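Local atomic coordinates of hypothetical protein aq_1956 (PDB entry 2YVT), a protein that is of unknown function but, as a member of the calcineurin-like metallophosphoesterase superfamily, probably hydrolyses phosphoester bonds at a metal centre. Residues R6-I11 with P33-V38; T77-F82 with L107-E112; V90-V95 with Y117-V122; L123-A128 with I137-L142. All blocks are in the same frame, centred on the assembly; numbering follows the deposited sequence.

Overall arrangement
Followed from the N terminus, the chain first makes strand 7-12, helix 21-31 and strand 35-39, and contact 1 closes that beta-alpha-beta loop. Contacts 2 and 3 open later and cross: helix 65-86 precedes strand 91-95, helix 103-112 follows it, and strand 120-122 comes last. Helix thus packs on helix in contact 2 while strand pairs with strand in contact 3. Contact 3 extends the sheet of contact 1, because strands 35-39 and 91-95 are neighbours, and F82 and A110 of contact 2 rest on V122. Contact 4 comes in series, a short hairpin of the second sheet, tied back by the probable hydrogen bond from L123 N to V94 O.

Contact 1: R6-I11 with P33-V38; sequences RKVLAI and PDILVV
D34 and K7 set the start of this parallel strand pair: the main-chain N of K7 donates to D34 OD2 at 2.8 Å, on the lone pair facing away from the other carboxylate oxygen. The bond is almost straight, 173° at the hydrogen. D34 CG lies anti to its own carbonyl carbon (chi1 -64°), and the turn about chi2 (-68°) brings OD2 to K7 N. In return K7 O is gripped twice, by I35 N nearly along the C=O axis and by D34 N from a more tilted direction. Alternating backbone bonds then run from L9 N to I35 O, from V37 N to L9 O and from I11 N to V37 O.

Apolar side chains pair on both faces of the sheet. On one, V8 and I35 lie side by side, V8 CG2 touching I35 CG1 at 3.5 Å, and A10 CB meets V37 CB at 4.0 Å. On the other, L9 CD2 touches L36 CD1 at 3.8 Å, while I11 CG1 reaches V38 CG1 at 4.0 Å.

Further out, L24, V27 and I28 of helix 21-31 cover L9, and W130 lies against I35 and D34. Strand 243-248 and strand 91-95 hydrogen-bond to the outer edges of the pair. Two adjacent parallel strands joined through a helix packed on one face make the beta-alpha-beta unit, here in the middle of a six-stranded mixed sheet.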
# COMPACT_ATOMS: atom_id res chain seq x y z
N ARG A 6 -14.41 10.04 -11.27
CA ARG A 6 -13.99 8.78 -10.65
C ARG A 6 -12.98 9.18 -9.59
O ARG A 6 -11.79 9.37 -9.88
CB ARG A 6 -13.38 7.86 -11.70
CG ARG A 6 -14.35 7.39 -12.80
CD ARG A 6 -15.42 6.45 -12.25
NE ARG A 6 -16.32 5.94 -13.28
CZ ARG A 6 -17.50 6.46 -13.59
NH1 ARG A 6 -17.96 7.54 -12.95
NH2 ARG A 6 -18.24 5.91 -14.55
N LYS A 7 -13.47 9.33 -8.37
CA LYS A 7 -12.71 9.98 -7.31
C LYS A 7 -12.07 8.95 -6.39
O LYS A 7 -12.71 7.99 -5.98
CB LYS A 7 -13.60 10.94 -6.52
CG LYS A 7 -14.11 12.13 -7.34
CD LYS A 7 -14.98 13.06 -6.48
CE LYS A 7 -15.72 14.11 -7.33
NZ LYS A 7 -14.83 15.19 -7.86
N VAL A 8 -10.80 9.18 -6.06
CA VAL A 8 -10.03 8.26 -5.22
C VAL A 8 -9.48 9.01 -4.02
O VAL A 8 -8.84 10.05 -4.19
CB VAL A 8 -8.84 7.63 -6.00
CG1 VAL A 8 -8.08 6.63 -5.13
CG2 VAL A 8 -9.31 6.96 -7.30
N LEU A 9 -9.74 8.51 -2.82
CA LEU A 9 -9.09 9.02 -1.61
C LEU A 9 -8.04 7.99 -1.22
O LEU A 9 -8.38 6.83 -1.02
CB LEU A 9 -10.11 9.20 -0.47
CG LEU A 9 -9.70 9.96 0.81
CD1 LEU A 9 -10.93 10.14 1.70
CD2 LEU A 9 -8.59 9.30 1.62
N ALA A 10 -6.79 8.42 -1.11
CA ALA A 10 -5.70 7.50 -0.75
C ALA A 10 -4.95 7.95 0.49
O ALA A 10 -4.68 9.13 0.67
CB ALA A 10 -4.72 7.35 -1.92
N ILE A 11 -4.64 6.98 1.35
CA ILE A 11 -3.74 7.19 2.48
C ILE A 11 -2.63 6.14 2.47
O ILE A 11 -2.73 5.11 1.79
CB ILE A 11 -4.49 7.15 3.85
CG1 ILE A 11 -5.04 5.74 4.14
CG2 ILE A 11 -5.58 8.23 3.89
CD1 ILE A 11 -5.59 5.59 5.57
N PRO A 33 -15.62 10.12 -2.05
CA PRO A 33 -14.80 9.37 -3.00
C PRO A 33 -15.53 8.13 -3.49
O PRO A 33 -16.36 7.58 -2.76
CB PRO A 33 -13.59 8.94 -2.15
CG PRO A 33 -14.12 8.90 -0.74
CD PRO A 33 -15.07 10.07 -0.68
N ASP A 34 -15.22 7.69 -4.70
CA ASP A 34 -15.75 6.44 -5.23
C ASP A 34 -14.98 5.24 -4.72
O ASP A 34 -15.55 4.17 -4.52
CB ASP A 34 -15.74 6.49 -6.76
CG ASP A 34 -16.65 7.56 -7.29
OD1 ASP A 34 -17.89 7.41 -7.14
OD2 ASP A 34 -16.14 8.56 -7.81
N ILE A 35 -13.67 5.42 -4.51
CA ILE A 35 -12.85 4.39 -3.88
C ILE A 35 -11.92 4.97 -2.82
O ILE A 35 -11.49 6.12 -2.92
CB ILE A 35 -12.04 3.53 -4.89
CG1 ILE A 35 -11.09 4.37 -5.73
CG2 ILE A 35 -12.97 2.67 -5.76
CD1 ILE A 35 -10.08 3.52 -6.52
N LEU A 36 -11.67 4.16 -1.80
CA LEU A 36 -10.68 4.44 -0.78
C LEU A 36 -9.51 3.49 -0.99
O LEU A 36 -9.71 2.28 -1.14
CB LEU A 36 -11.28 4.23 0.62
CG LEU A 36 -10.33 4.27 1.82
CD1 LEU A 36 -9.69 5.65 2.00
CD2 LEU A 36 -11.09 3.86 3.07
N VAL A 37 -8.30 4.04 -1.04
CA VAL A 37 -7.10 3.22 -1.14
C VAL A 37 -6.30 3.37 0.14
O VAL A 37 -5.96 4.48 0.54
CB VAL A 37 -6.23 3.63 -2.36
CG1 VAL A 37 -4.87 2.93 -2.32
CG2 VAL A 37 -6.95 3.29 -3.66
N VAL A 38 -6.03 2.24 0.80
CA VAL A 38 -5.18 2.25 2.00
C VAL A 38 -3.91 1.48 1.68
O VAL A 38 -3.96 0.27 1.47
CB VAL A 38 -5.87 1.60 3.23
CG1 VAL A 38 -4.98 1.73 4.45
CG2 VAL A 38 -7.23 2.26 3.51

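Contact 2: T77-F82 with L107-E112; sequences TLDKFF and LRAAYE
L78 and F82 of helix 65-86 pack on A109 and A110 of helix 103-112, with D79 facing E112 beside them, a helix-helix contact on the side of the alpha/beta fold where both helices lie against strand 120-122. The two short helical segments run 9.5 Å apart with their directions 39° from parallel, and A109 points its CB at the other helix and carries most of the apolar contact.

L78 comes first, its CB touching the CB of A109 at 3.9 Å. One residue on, D79 turns its carboxylate toward the other helix; OD1 lies 3.9 Å from A109 CB and otherwise works through water. One water donates to D79 OD1 and to A109 O; a second donates to D79 OD1 and, weakly, to E112 OE1. The two carboxylates, 4.1 Å apart from D79 OD1 to E112 OE1, would be expected to repel if both are charged, and the second water probably eases this. E112 is balanced within its own helix by a salt bridge, R108 NE to E112 OE2.

F82 comes last; its ring also touches I120 and V122 of the sheet. CE2 meets A109 CB at 3.7 Å. F81 CD2 lies over one face of the ring, and over the opposite face A110 CA makes a CH-pi contact, 4.2 Å from the centroid.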
# COMPACT_ATOMS: atom_id res chain seq x y z
N THR A 77 -5.22 -6.82 15.86
CA THR A 77 -5.06 -5.49 15.29
C THR A 77 -5.51 -5.47 13.83
O THR A 77 -6.19 -4.54 13.40
CB THR A 77 -3.61 -5.00 15.44
OG1 THR A 77 -3.23 -5.10 16.82
CG2 THR A 77 -3.47 -3.54 14.99
N LEU A 78 -5.17 -6.51 13.07
CA LEU A 78 -5.64 -6.60 11.69
C LEU A 78 -7.16 -6.73 11.61
O LEU A 78 -7.80 -6.09 10.76
CB LEU A 78 -4.98 -7.77 10.96
CG LEU A 78 -3.51 -7.58 10.59
CD1 LEU A 78 -2.94 -8.88 10.03
CD2 LEU A 78 -3.32 -6.43 9.61
N ASP A 79 -7.74 -7.54 12.49
CA ASP A 79 -9.19 -7.69 12.52
C ASP A 79 -9.85 -6.34 12.81
O ASP A 79 -10.84 -5.98 12.18
CB ASP A 79 -9.60 -8.72 13.56
CG ASP A 79 -9.26 -10.14 13.15
OD1 ASP A 79 -8.87 -10.38 11.99
OD2 ASP A 79 -9.37 -11.03 14.03
N LYS A 80 -9.27 -5.59 13.74
CA LYS A 80 -9.79 -4.26 14.08
C LYS A 80 -9.67 -3.30 12.90
O LYS A 80 -10.59 -2.52 12.63
CB LYS A 80 -9.07 -3.70 15.30
CG LYS A 80 -9.64 -2.39 15.82
CD LYS A 80 -8.87 -1.99 17.05
CE LYS A 80 -9.26 -0.62 17.57
NZ LYS A 80 -8.40 -0.30 18.75
N PHE A 81 -8.55 -3.39 12.18
CA PHE A 81 -8.36 -2.58 10.98
C PHE A 81 -9.44 -2.88 9.94
O PHE A 81 -10.07 -1.97 9.41
CB PHE A 81 -6.97 -2.80 10.38
CG PHE A 81 -6.82 -2.25 8.99
CD1 PHE A 81 -6.56 -0.90 8.78
CD2 PHE A 81 -6.92 -3.09 7.88
CE1 PHE A 81 -6.42 -0.39 7.49
CE2 PHE A 81 -6.78 -2.59 6.58
CZ PHE A 81 -6.53 -1.23 6.39
N PHE A 82 -9.66 -4.16 9.63
CA PHE A 82 -10.66 -4.46 8.60
C PHE A 82 -12.05 -4.04 9.02
O PHE A 82 -12.81 -3.50 8.20
CB PHE A 82 -10.61 -5.92 8.17
CG PHE A 82 -9.42 -6.24 7.32
CD1 PHE A 82 -9.35 -5.78 6.01
CD2 PHE A 82 -8.36 -6.99 7.83
CE1 PHE A 82 -8.24 -6.06 5.21
CE2 PHE A 82 -7.24 -7.28 7.04
CZ PHE A 82 -7.18 -6.81 5.73
N LEU A 107 -3.32 -12.29 5.01
CA LEU A 107 -4.32 -12.76 4.04
C LEU A 107 -5.46 -13.52 4.70
O LEU A 107 -6.60 -13.46 4.24
CB LEU A 107 -3.67 -13.58 2.94
CG LEU A 107 -2.72 -12.77 2.05
CD1 LEU A 107 -2.09 -13.66 0.98
CD2 LEU A 107 -3.39 -11.56 1.42
N ARG A 108 -5.18 -14.22 5.80
CA ARG A 108 -6.25 -14.85 6.56
C ARG A 108 -7.21 -13.79 7.13
O ARG A 108 -8.42 -13.97 7.07
CB ARG A 108 -5.69 -15.75 7.67
CG ARG A 108 -6.76 -16.33 8.58
CD ARG A 108 -7.65 -17.34 7.88
NE ARG A 108 -8.82 -17.64 8.71
CZ ARG A 108 -9.73 -18.57 8.42
NH1 ARG A 108 -9.60 -19.32 7.34
NH2 ARG A 108 -10.77 -18.76 9.24
N ALA A 109 -6.66 -12.69 7.64
CA ALA A 109 -7.49 -11.59 8.12
C ALA A 109 -8.33 -11.00 6.99
O ALA A 109 -9.52 -10.72 7.18
CB ALA A 109 -6.63 -10.52 8.80
N ALA A 110 -7.72 -10.83 5.82
CA ALA A 110 -8.43 -10.34 4.64
C ALA A 110 -9.59 -11.27 4.28
O ALA A 110 -10.72 -10.82 4.05
CB ALA A 110 -7.48 -10.21 3.47
N TYR A 111 -9.30 -12.57 4.26
CA TYR A 111 -10.32 -13.57 3.97
C TYR A 111 -11.50 -13.47 4.94
O TYR A 111 -12.67 -13.46 4.53
CB TYR A 111 -9.71 -14.97 4.02
CG TYR A 111 -10.72 -16.08 3.92
CD1 TYR A 111 -11.22 -16.47 2.68
CD2 TYR A 111 -11.17 -16.74 5.06
CE1 TYR A 111 -12.15 -17.48 2.57
CE2 TYR A 111 -12.10 -17.77 4.96
CZ TYR A 111 -12.58 -18.13 3.71
OH TYR A 111 -13.52 -19.14 3.59
N GLU A 112 -11.19 -13.38 6.23
CA GLU A 112 -12.21 -13.34 7.28
C GLU A 112 -13.11 -12.11 7.20
O GLU A 112 -14.27 -12.13 7.63
CB GLU A 112 -11.55 -13.40 8.65
CG GLU A 112 -10.96 -14.75 8.96
CD GLU A 112 -10.41 -14.83 10.37
OE1 GLU A 112 -10.75 -13.96 11.19
OE2 GLU A 112 -9.65 -15.77 10.66
O HOH W 1 -10.53 -9.67 9.63
O HOH W 2 -7.84 -12.86 11.28

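Contact 3: V90-V95 with Y117-V122; sequences VKTFVV and YPNIRV
F93 and R121 lie side by side on one face of the sheet and point the same way, with R121 CD in the plane of the ring at its edge, 3.7 Å from F93 CE1. The guanidinium is turned 65° from the ring plane. On the opposite face V94 and I120 cross at an angle, CG2 to CG2 at 4.1 Å, and V122 CG2 packs on V94 CB.

K91 takes a different course. Its CB starts away from segment 117-122, but bends at chi2 and chi4 bring NZ back to N119 O at 3.2 Å. T92 N reaches N119 O too, from the other face of that carbonyl's plane, so one oxygen serves two donors. The N119 side chain answers in kind: ND2 donates to V90 O at 3.0 Å from above the carbonyl plane, while T92 OG1 comes to V90 O from the opposite face. N119 ND2 has a further partner in G86 O. A water ties K91 NZ to P118 O in the type I turn from Y117 to I120.

Regular backbone bonds follow, R121 N to T92 O and V94 N to R121 O. With helix 103-112 between the two strands in sequence, this is a beta-alpha-beta crossover that adds strand 120-122 as the outermost parallel strand of the sheet.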
# COMPACT_ATOMS: atom_id res chain seq x y z
N VAL A 90 -17.03 2.54 2.05
CA VAL A 90 -16.59 2.86 0.69
C VAL A 90 -15.97 1.61 0.03
O VAL A 90 -15.40 0.77 0.72
CB VAL A 90 -15.51 3.99 0.73
CG1 VAL A 90 -15.25 4.57 -0.67
CG2 VAL A 90 -15.91 5.09 1.70
N LYS A 91 -16.10 1.48 -1.29
CA LYS A 91 -15.29 0.49 -2.01
C LYS A 91 -13.83 0.78 -1.71
O LYS A 91 -13.36 1.90 -1.90
CB LYS A 91 -15.54 0.56 -3.52
CG LYS A 91 -14.67 -0.42 -4.33
CD LYS A 91 -15.09 -1.87 -4.11
CE LYS A 91 -14.04 -2.85 -4.63
NZ LYS A 91 -13.07 -3.23 -3.54
N THR A 92 -13.11 -0.23 -1.22
CA THR A 92 -11.78 -0.01 -0.66
C THR A 92 -10.78 -1.03 -1.18
O THR A 92 -11.09 -2.23 -1.23
CB THR A 92 -11.82 -0.10 0.89
OG1 THR A 92 -12.76 0.86 1.39
CG2 THR A 92 -10.46 0.19 1.51
N PHE A 93 -9.61 -0.55 -1.59
CA PHE A 93 -8.49 -1.42 -1.92
C PHE A 93 -7.41 -1.23 -0.87
O PHE A 93 -7.08 -0.10 -0.52
CB PHE A 93 -7.93 -1.11 -3.30
CG PHE A 93 -8.88 -1.39 -4.42
CD1 PHE A 93 -9.29 -2.69 -4.69
CD2 PHE A 93 -9.39 -0.35 -5.19
CE1 PHE A 93 -10.18 -2.96 -5.73
CE2 PHE A 93 -10.28 -0.60 -6.23
CZ PHE A 93 -10.67 -1.92 -6.50
N VAL A 94 -6.87 -2.34 -0.38
CA VAL A 94 -5.84 -2.34 0.65
C VAL A 94 -4.62 -3.07 0.11
O VAL A 94 -4.74 -4.16 -0.44
CB VAL A 94 -6.34 -3.05 1.93
CG1 VAL A 94 -5.23 -3.13 2.98
CG2 VAL A 94 -7.58 -2.35 2.50
N VAL A 95 -3.44 -2.46 0.28
CA VAL A 95 -2.18 -3.06 -0.18
C VAL A 95 -1.21 -3.09 1.01
O VAL A 95 -0.97 -2.06 1.62
CB VAL A 95 -1.58 -2.26 -1.36
CG1 VAL A 95 -0.22 -2.83 -1.76
CG2 VAL A 95 -2.55 -2.28 -2.55
N TYR A 117 -17.53 -7.31 5.35
CA TYR A 117 -17.04 -6.11 4.65
C TYR A 117 -16.73 -6.39 3.18
O TYR A 117 -15.57 -6.32 2.76
CB TYR A 117 -15.85 -5.48 5.41
CG TYR A 117 -16.14 -5.42 6.89
CD1 TYR A 117 -17.10 -4.54 7.39
CD2 TYR A 117 -15.50 -6.29 7.77
CE1 TYR A 117 -17.40 -4.52 8.75
CE2 TYR A 117 -15.81 -6.27 9.13
CZ TYR A 117 -16.75 -5.39 9.60
OH TYR A 117 -17.04 -5.39 10.95
N PRO A 118 -17.77 -6.70 2.38
CA PRO A 118 -17.55 -7.00 0.96
C PRO A 118 -17.06 -5.80 0.16
O PRO A 118 -16.69 -5.96 -1.01
CB PRO A 118 -18.94 -7.45 0.48
CG PRO A 118 -19.90 -6.78 1.41
CD PRO A 118 -19.21 -6.78 2.74
N ASN A 119 -17.05 -4.62 0.79
CA ASN A 119 -16.52 -3.40 0.17
C ASN A 119 -15.00 -3.39 0.10
O ASN A 119 -14.42 -2.62 -0.67
CB ASN A 119 -17.02 -2.13 0.88
CG ASN A 119 -16.79 -2.14 2.39
OD1 ASN A 119 -16.96 -3.17 3.06
ND2 ASN A 119 -16.43 -0.98 2.94
N ILE A 120 -14.36 -4.26 0.88
CA ILE A 120 -12.89 -4.32 0.93
C ILE A 120 -12.32 -5.39 0.01
O ILE A 120 -12.79 -6.54 0.01
CB ILE A 120 -12.38 -4.58 2.38
CG1 ILE A 120 -12.84 -3.47 3.32
CG2 ILE A 120 -10.85 -4.74 2.40
CD1 ILE A 120 -12.48 -3.73 4.77
N ARG A 121 -11.30 -5.02 -0.76
CA ARG A 121 -10.51 -5.97 -1.51
C ARG A 121 -9.04 -5.72 -1.25
O ARG A 121 -8.55 -4.62 -1.47
CB ARG A 121 -10.81 -5.82 -3.00
CG ARG A 121 -9.97 -6.71 -3.88
CD ARG A 121 -10.47 -6.67 -5.30
NE ARG A 121 -11.52 -7.66 -5.56
CZ ARG A 121 -11.30 -8.85 -6.12
NH1 ARG A 121 -10.08 -9.21 -6.48
NH2 ARG A 121 -12.32 -9.68 -6.31
N VAL A 122 -8.34 -6.74 -0.76
CA VAL A 122 -6.89 -6.67 -0.62
C VAL A 122 -6.26 -7.02 -1.96
O VAL A 122 -6.60 -8.04 -2.57
CB VAL A 122 -6.38 -7.62 0.50
CG1 VAL A 122 -4.86 -7.76 0.43
CG2 VAL A 122 -6.80 -7.11 1.87
O HOH W 3 -14.93 -5.30 -2.83

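Contact 4: L123-A128 with I137-L142; sequences LHEGFA and IGFGGL
E125 and G126 both face G138 in a beta hairpin, strand 126-130 with strand 134-144, and form a G1 beta bulge. E125 N and G126 N converge on G138 O, each through a weak bond, whereas G138 N gives G126 O a firm one at 3.0 Å. E125 adopts the positive phi that belongs to the first position of this bulge. Beyond it F127 CB leans on I137 CG1.

Side chains gather beside the bulge. A chi1 of 180° carries H124 CG anti to the backbone N, and chi2 (59°) turns the ring so that G140 N, in the ring plane, donates to H124 ND1 at 2.8 Å. E125 CG sits in the corner between two rings whose planes are 78° apart, over the centre of the H124 ring and over one face of F139, offset toward its rim. F139 meets Y156 edge-to-face, and Y160 OH hydrogen-bonds to E125 OE1.

L123 O, buried against G138 CA at 3.7 Å, has no hydrogen-bonding partner. H124 is better provided for: with ND1 accepting from G140 and NE2 bonded to Y156 OH, both ring nitrogens are engaged, which fixes the rotation of the imidazole and ties the loop before the bulge to the backbone at G140, just after F139.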
# COMPACT_ATOMS: atom_id res chain seq x y z
N LEU A 123 -5.35 -6.16 -2.42
CA LEU A 123 -4.62 -6.40 -3.66
C LEU A 123 -3.15 -6.57 -3.35
O LEU A 123 -2.48 -5.63 -2.92
CB LEU A 123 -4.81 -5.24 -4.64
CG LEU A 123 -6.23 -4.99 -5.14
CD1 LEU A 123 -6.21 -3.79 -6.07
CD2 LEU A 123 -6.79 -6.21 -5.85
N HIS A 124 -2.67 -7.79 -3.53
CA HIS A 124 -1.26 -8.06 -3.35
C HIS A 124 -0.86 -9.18 -4.29
O HIS A 124 -1.33 -10.32 -4.16
CB HIS A 124 -0.93 -8.43 -1.90
CG HIS A 124 0.52 -8.73 -1.68
ND1 HIS A 124 1.51 -7.81 -1.96
CD2 HIS A 124 1.15 -9.85 -1.25
CE1 HIS A 124 2.69 -8.35 -1.69
NE2 HIS A 124 2.50 -9.59 -1.27
N GLU A 125 0.01 -8.85 -5.25
CA GLU A 125 0.36 -9.76 -6.35
C GLU A 125 -0.89 -10.16 -7.13
O GLU A 125 -1.05 -11.30 -7.58
CB GLU A 125 1.09 -11.00 -5.83
CG GLU A 125 2.21 -10.69 -4.87
CD GLU A 125 2.90 -11.93 -4.38
OE1 GLU A 125 3.41 -12.67 -5.23
OE2 GLU A 125 2.92 -12.17 -3.16
N GLY A 126 -1.79 -9.20 -7.31
CA GLY A 126 -3.08 -9.46 -7.91
C GLY A 126 -3.75 -8.19 -8.38
O GLY A 126 -3.18 -7.08 -8.31
N PHE A 127 -4.98 -8.35 -8.85
CA PHE A 127 -5.64 -7.31 -9.60
C PHE A 127 -7.13 -7.40 -9.42
O PHE A 127 -7.66 -8.44 -9.04
CB PHE A 127 -5.30 -7.46 -11.08
CG PHE A 127 -5.87 -8.71 -11.69
CD1 PHE A 127 -7.07 -8.67 -12.39
CD2 PHE A 127 -5.21 -9.93 -11.55
CE1 PHE A 127 -7.60 -9.84 -12.96
CE2 PHE A 127 -5.74 -11.10 -12.11
CZ PHE A 127 -6.93 -11.05 -12.81
N ALA A 128 -7.81 -6.29 -9.72
CA ALA A 128 -9.25 -6.26 -9.75
C ALA A 128 -9.71 -5.25 -10.78
O ALA A 128 -9.08 -4.20 -10.95
CB ALA A 128 -9.79 -5.89 -8.39
N ILE A 137 -4.06 -2.85 -9.97
CA ILE A 137 -3.05 -3.84 -9.63
C ILE A 137 -2.39 -3.43 -8.33
O ILE A 137 -2.05 -2.26 -8.14
CB ILE A 137 -1.98 -3.93 -10.73
CG1 ILE A 137 -2.62 -4.36 -12.06
CG2 ILE A 137 -0.86 -4.91 -10.35
CD1 ILE A 137 -1.71 -4.17 -13.22
N GLY A 138 -2.22 -4.39 -7.42
CA GLY A 138 -1.53 -4.12 -6.16
C GLY A 138 -0.35 -5.04 -5.94
O GLY A 138 -0.42 -6.23 -6.24
N PHE A 139 0.75 -4.50 -5.43
CA PHE A 139 1.89 -5.32 -5.05
C PHE A 139 2.55 -4.64 -3.85
O PHE A 139 3.20 -3.60 -3.99
CB PHE A 139 2.87 -5.49 -6.23
CG PHE A 139 3.76 -6.71 -6.12
CD1 PHE A 139 3.85 -7.60 -7.20
CD2 PHE A 139 4.49 -6.98 -4.97
CE1 PHE A 139 4.66 -8.74 -7.13
CE2 PHE A 139 5.31 -8.12 -4.87
CZ PHE A 139 5.40 -9.00 -5.96
N GLY A 140 2.31 -5.21 -2.67
CA GLY A 140 2.78 -4.63 -1.42
C GLY A 140 4.18 -5.05 -1.00
O GLY A 140 4.92 -5.69 -1.76
N GLY A 141 4.54 -4.66 0.21
CA GLY A 141 5.86 -4.97 0.75
C GLY A 141 6.95 -4.06 0.24
O GLY A 141 6.75 -3.27 -0.69
N LEU A 142 8.12 -4.18 0.85
CA LEU A 142 9.30 -3.42 0.43
C LEU A 142 9.91 -4.12 -0.77
O LEU A 142 10.33 -5.27 -0.68
CB LEU A 142 10.31 -3.32 1.57
CG LEU A 142 11.46 -2.35 1.31
CD1 LEU A 142 10.98 -0.90 1.30
CD2 LEU A 142 12.54 -2.56 2.36